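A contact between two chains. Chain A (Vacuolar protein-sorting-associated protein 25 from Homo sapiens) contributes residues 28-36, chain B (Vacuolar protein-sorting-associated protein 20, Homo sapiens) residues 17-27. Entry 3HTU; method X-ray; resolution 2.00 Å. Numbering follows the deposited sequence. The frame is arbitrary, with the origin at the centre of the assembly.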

# COMPACT_ATOMS: atom_id res chain seq x y z
N PHE A 28 4.19 -0.69 -4.01
CA PHE A 28 3.28 0.19 -3.27
C PHE A 28 3.70 0.24 -1.80
O PHE A 28 4.09 -0.76 -1.24
CB PHE A 28 1.83 -0.32 -3.35
CG PHE A 28 1.25 -0.34 -4.73
CD1 PHE A 28 1.37 -1.48 -5.54
CD2 PHE A 28 0.56 0.75 -5.23
CE1 PHE A 28 0.83 -1.52 -6.79
CE2 PHE A 28 0.02 0.72 -6.49
CZ PHE A 28 0.15 -0.41 -7.27
N THR A 29 3.63 1.41 -1.16
CA THR A 29 3.71 1.46 0.30
C THR A 29 2.40 0.88 0.84
O THR A 29 1.39 0.86 0.15
CB THR A 29 4.01 2.89 0.86
OG1 THR A 29 2.93 3.78 0.57
CG2 THR A 29 5.31 3.46 0.25
N LEU A 30 2.43 0.37 2.07
CA LEU A 30 1.20 -0.06 2.70
C LEU A 30 0.24 1.12 2.88
O LEU A 30 -0.95 1.01 2.60
CB LEU A 30 1.49 -0.70 4.06
CG LEU A 30 2.30 -2.00 4.15
CD1 LEU A 30 1.80 -2.82 5.35
CD2 LEU A 30 2.22 -2.81 2.88
N TYR A 31 0.78 2.27 3.28
CA TYR A 31 -0.05 3.48 3.47
C TYR A 31 -0.84 3.84 2.22
O TYR A 31 -2.04 4.07 2.31
CB TYR A 31 0.79 4.67 3.92
CG TYR A 31 0.00 5.95 4.15
CD1 TYR A 31 -0.69 6.17 5.34
CD2 TYR A 31 -0.03 6.95 3.18
CE1 TYR A 31 -1.41 7.37 5.56
CE2 TYR A 31 -0.75 8.13 3.37
CZ TYR A 31 -1.43 8.34 4.56
OH TYR A 31 -2.13 9.52 4.74
N GLU A 32 -0.18 3.91 1.07
CA GLU A 32 -0.86 4.41 -0.14
C GLU A 32 -1.95 3.48 -0.65
O GLU A 32 -2.87 3.95 -1.33
CB GLU A 32 0.13 4.75 -1.25
CG GLU A 32 0.61 3.55 -2.07
CD GLU A 32 1.58 3.98 -3.12
OE1 GLU A 32 2.73 3.53 -3.07
OE2 GLU A 32 1.21 4.81 -3.96
N LEU A 33 -1.87 2.20 -0.32
CA LEU A 33 -2.95 1.26 -0.66
C LEU A 33 -4.24 1.59 0.07
O LEU A 33 -5.32 1.39 -0.47
CB LEU A 33 -2.56 -0.20 -0.37
CG LEU A 33 -1.69 -0.91 -1.43
CD1 LEU A 33 -1.29 -2.33 -0.98
CD2 LEU A 33 -2.34 -0.97 -2.81
N THR A 34 -4.13 2.07 1.31
CA THR A 34 -5.32 2.34 2.12
C THR A 34 -5.67 3.83 2.28
O THR A 34 -6.82 4.17 2.56
CB THR A 34 -5.22 1.69 3.50
OG1 THR A 34 -3.99 2.08 4.14
CG2 THR A 34 -5.30 0.15 3.36
N ASN A 35 -4.68 4.71 2.13
CA ASN A 35 -4.89 6.15 2.34
C ASN A 35 -4.43 7.02 1.17
O ASN A 35 -4.43 8.26 1.27
CB ASN A 35 -4.20 6.66 3.61
CG ASN A 35 -4.48 5.82 4.84
OD1 ASN A 35 -5.34 6.17 5.66
ND2 ASN A 35 -3.73 4.74 5.02
N GLY A 36 -4.04 6.39 0.06
CA GLY A 36 -3.57 7.13 -1.12
C GLY A 36 -4.70 7.74 -1.93
O GLY A 36 -5.87 7.62 -1.57
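Chain B (17-27) QRDKLRQYQKR

The threonine that caps a helix in one chain can also hold a carboxylate of its partner, and here it does so at a strikingly short distance: A:Thr29 OG1 donates to B:Asp19 OD2 at 2.4 Å, a very short hydrogen bond. A:Thr29 OG1 also accepts from A:Glu32 N at 3.2 Å, capping the short helix 30-35. Because a hydroxyl can donate and accept at once, one atom serves both the fold of chain A and its contact with chain B.

Chain B answers with an uninterrupted helix through residues 17-27. Its N-to-C direction makes an angle of 43° with that of the A helix, and the axes approach no closer than 10.2 Å, leaving side chains to bridge the gap. The backbones come nearest at A:Tyr31 and B:Asp19, with CA atoms 7.0 Å apart; one turn further along both helices, A:Asn35 CA and B:Gln23 CA are 9.1 Å apart.

Around the short bond the charges are linked. The CA-to-CB bond of B:Arg18 points sideways to chain A, but the end of the side chain comes nearer, where B:Arg18 NH2 forms a salt bridge with A:Glu32 OE2 at 3.3 Å, a weak hydrogen bond. B:Arg18 NH2 also lies 3.0 Å from B:Asp19 OD1, in an intrahelical salt bridge, so the aspartate engages the arginine through one oxygen and A:Thr29 through the other. A:Glu32 OE1 in turn accepts from A:Thr29 N, at 3.0 Å.

The largest share of buried surface belongs to A:Tyr31, whose t rotamer extends the ring along chain B. A:Tyr31 CD2 lies 3.6 Å from B:Asp19 CG, B:Gln23 NE2 sits over one face of the ring, and A:Tyr31 OH lies 3.3 Å from B:Gln23 CG and 4.0 Å from B:Lys26 CD. One tyrosine thus spans two turns of the partner helix.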

# COMPACT_ATOMS: atom_id res chain seq x y z
N GLN B 17 8.78 8.47 2.60
CA GLN B 17 9.06 9.83 3.05
C GLN B 17 7.99 10.80 2.56
O GLN B 17 7.61 11.75 3.27
CB GLN B 17 10.43 10.28 2.57
CG GLN B 17 11.57 9.55 3.28
CD GLN B 17 12.92 9.90 2.72
OE1 GLN B 17 13.41 11.02 2.88
NE2 GLN B 17 13.54 8.94 2.05
N ARG B 18 7.52 10.53 1.35
CA ARG B 18 6.38 11.19 0.74
C ARG B 18 5.08 10.99 1.53
O ARG B 18 4.29 11.93 1.73
CB ARG B 18 6.20 10.64 -0.67
CG ARG B 18 4.96 11.08 -1.36
CD ARG B 18 4.61 10.13 -2.45
NE ARG B 18 4.03 8.89 -1.95
CZ ARG B 18 3.75 7.83 -2.71
NH1 ARG B 18 4.00 7.88 -4.01
NH2 ARG B 18 3.23 6.73 -2.18
N ASP B 19 4.86 9.74 1.94
CA ASP B 19 3.65 9.37 2.64
C ASP B 19 3.53 10.07 4.00
O ASP B 19 2.46 10.55 4.33
CB ASP B 19 3.59 7.86 2.84
CG ASP B 19 3.20 7.11 1.58
OD1 ASP B 19 2.79 7.74 0.58
OD2 ASP B 19 3.30 5.87 1.60
N LYS B 20 4.61 10.10 4.77
CA LYS B 20 4.60 10.66 6.11
C LYS B 20 4.39 12.17 6.06
O LYS B 20 3.73 12.73 6.95
CB LYS B 20 5.88 10.36 6.88
CG LYS B 20 6.24 8.91 7.03
CD LYS B 20 5.57 8.26 8.21
CE LYS B 20 6.52 7.33 8.88
NZ LYS B 20 6.61 6.08 8.13
N LEU B 21 4.95 12.81 5.03
CA LEU B 21 4.68 14.24 4.78
C LEU B 21 3.24 14.48 4.36
O LEU B 21 2.61 15.46 4.80
CB LEU B 21 5.65 14.83 3.75
CG LEU B 21 7.15 14.72 4.03
CD1 LEU B 21 7.89 15.43 2.93
CD2 LEU B 21 7.57 15.26 5.40
N ARG B 22 2.71 13.60 3.52
CA ARG B 22 1.30 13.66 3.13
C ARG B 22 0.33 13.59 4.35
O ARG B 22 -0.68 14.32 4.38
CB ARG B 22 0.99 12.55 2.11
CG ARG B 22 -0.10 12.92 1.10
CD ARG B 22 0.08 12.12 -0.20
NE ARG B 22 1.12 12.73 -1.04
CZ ARG B 22 1.42 12.38 -2.29
NH1 ARG B 22 0.77 11.41 -2.94
NH2 ARG B 22 2.39 13.04 -2.91
N GLN B 23 0.63 12.73 5.33
CA GLN B 23 -0.14 12.62 6.58
C GLN B 23 -0.15 13.96 7.36
O GLN B 23 -1.21 14.43 7.82
CB GLN B 23 0.43 11.51 7.49
CG GLN B 23 0.33 10.12 6.90
CD GLN B 23 1.35 9.13 7.46
OE1 GLN B 23 1.83 9.27 8.59
NE2 GLN B 23 1.66 8.12 6.68
N TYR B 24 1.02 14.57 7.51
CA TYR B 24 1.10 15.91 8.10
C TYR B 24 0.40 17.01 7.26
O TYR B 24 -0.15 17.95 7.82
CB TYR B 24 2.55 16.28 8.46
CG TYR B 24 2.72 17.58 9.26
CD1 TYR B 24 1.68 18.10 10.05
CD2 TYR B 24 3.93 18.27 9.25
CE1 TYR B 24 1.85 19.29 10.78
CE2 TYR B 24 4.09 19.48 9.97
CZ TYR B 24 3.07 19.97 10.73
OH TYR B 24 3.26 21.16 11.43
N GLN B 25 0.43 16.89 5.93
CA GLN B 25 -0.21 17.88 5.04
C GLN B 25 -1.73 17.86 5.26
O GLN B 25 -2.39 18.91 5.35
CB GLN B 25 0.18 17.62 3.56
CG GLN B 25 1.62 18.07 3.15
CD GLN B 25 2.02 17.71 1.70
OE1 GLN B 25 2.22 16.53 1.36
NE2 GLN B 25 2.15 18.74 0.84
N LYS B 26 -2.27 16.65 5.40
CA LYS B 26 -3.71 16.45 5.56
C LYS B 26 -4.15 17.05 6.89
O LYS B 26 -5.15 17.75 6.95
CB LYS B 26 -4.07 14.96 5.44
CG LYS B 26 -3.71 14.42 4.06
CD LYS B 26 -4.04 12.94 3.88
CE LYS B 26 -3.81 12.55 2.43
NZ LYS B 26 -4.50 13.53 1.50
N ARG B 27 -3.36 16.80 7.93
CA ARG B 27 -3.56 17.39 9.24
C ARG B 27 -3.55 18.94 9.23
O ARG B 27 -4.31 19.57 9.98
CB ARG B 27 -2.46 16.85 10.16
CG ARG B 27 -2.48 17.40 11.56
CD ARG B 27 -1.38 16.78 12.39
NE ARG B 27 -1.35 15.33 12.26
CZ ARG B 27 -2.22 14.51 12.86
NH1 ARG B 27 -3.19 15.01 13.62
NH2 ARG B 27 -2.12 13.20 12.68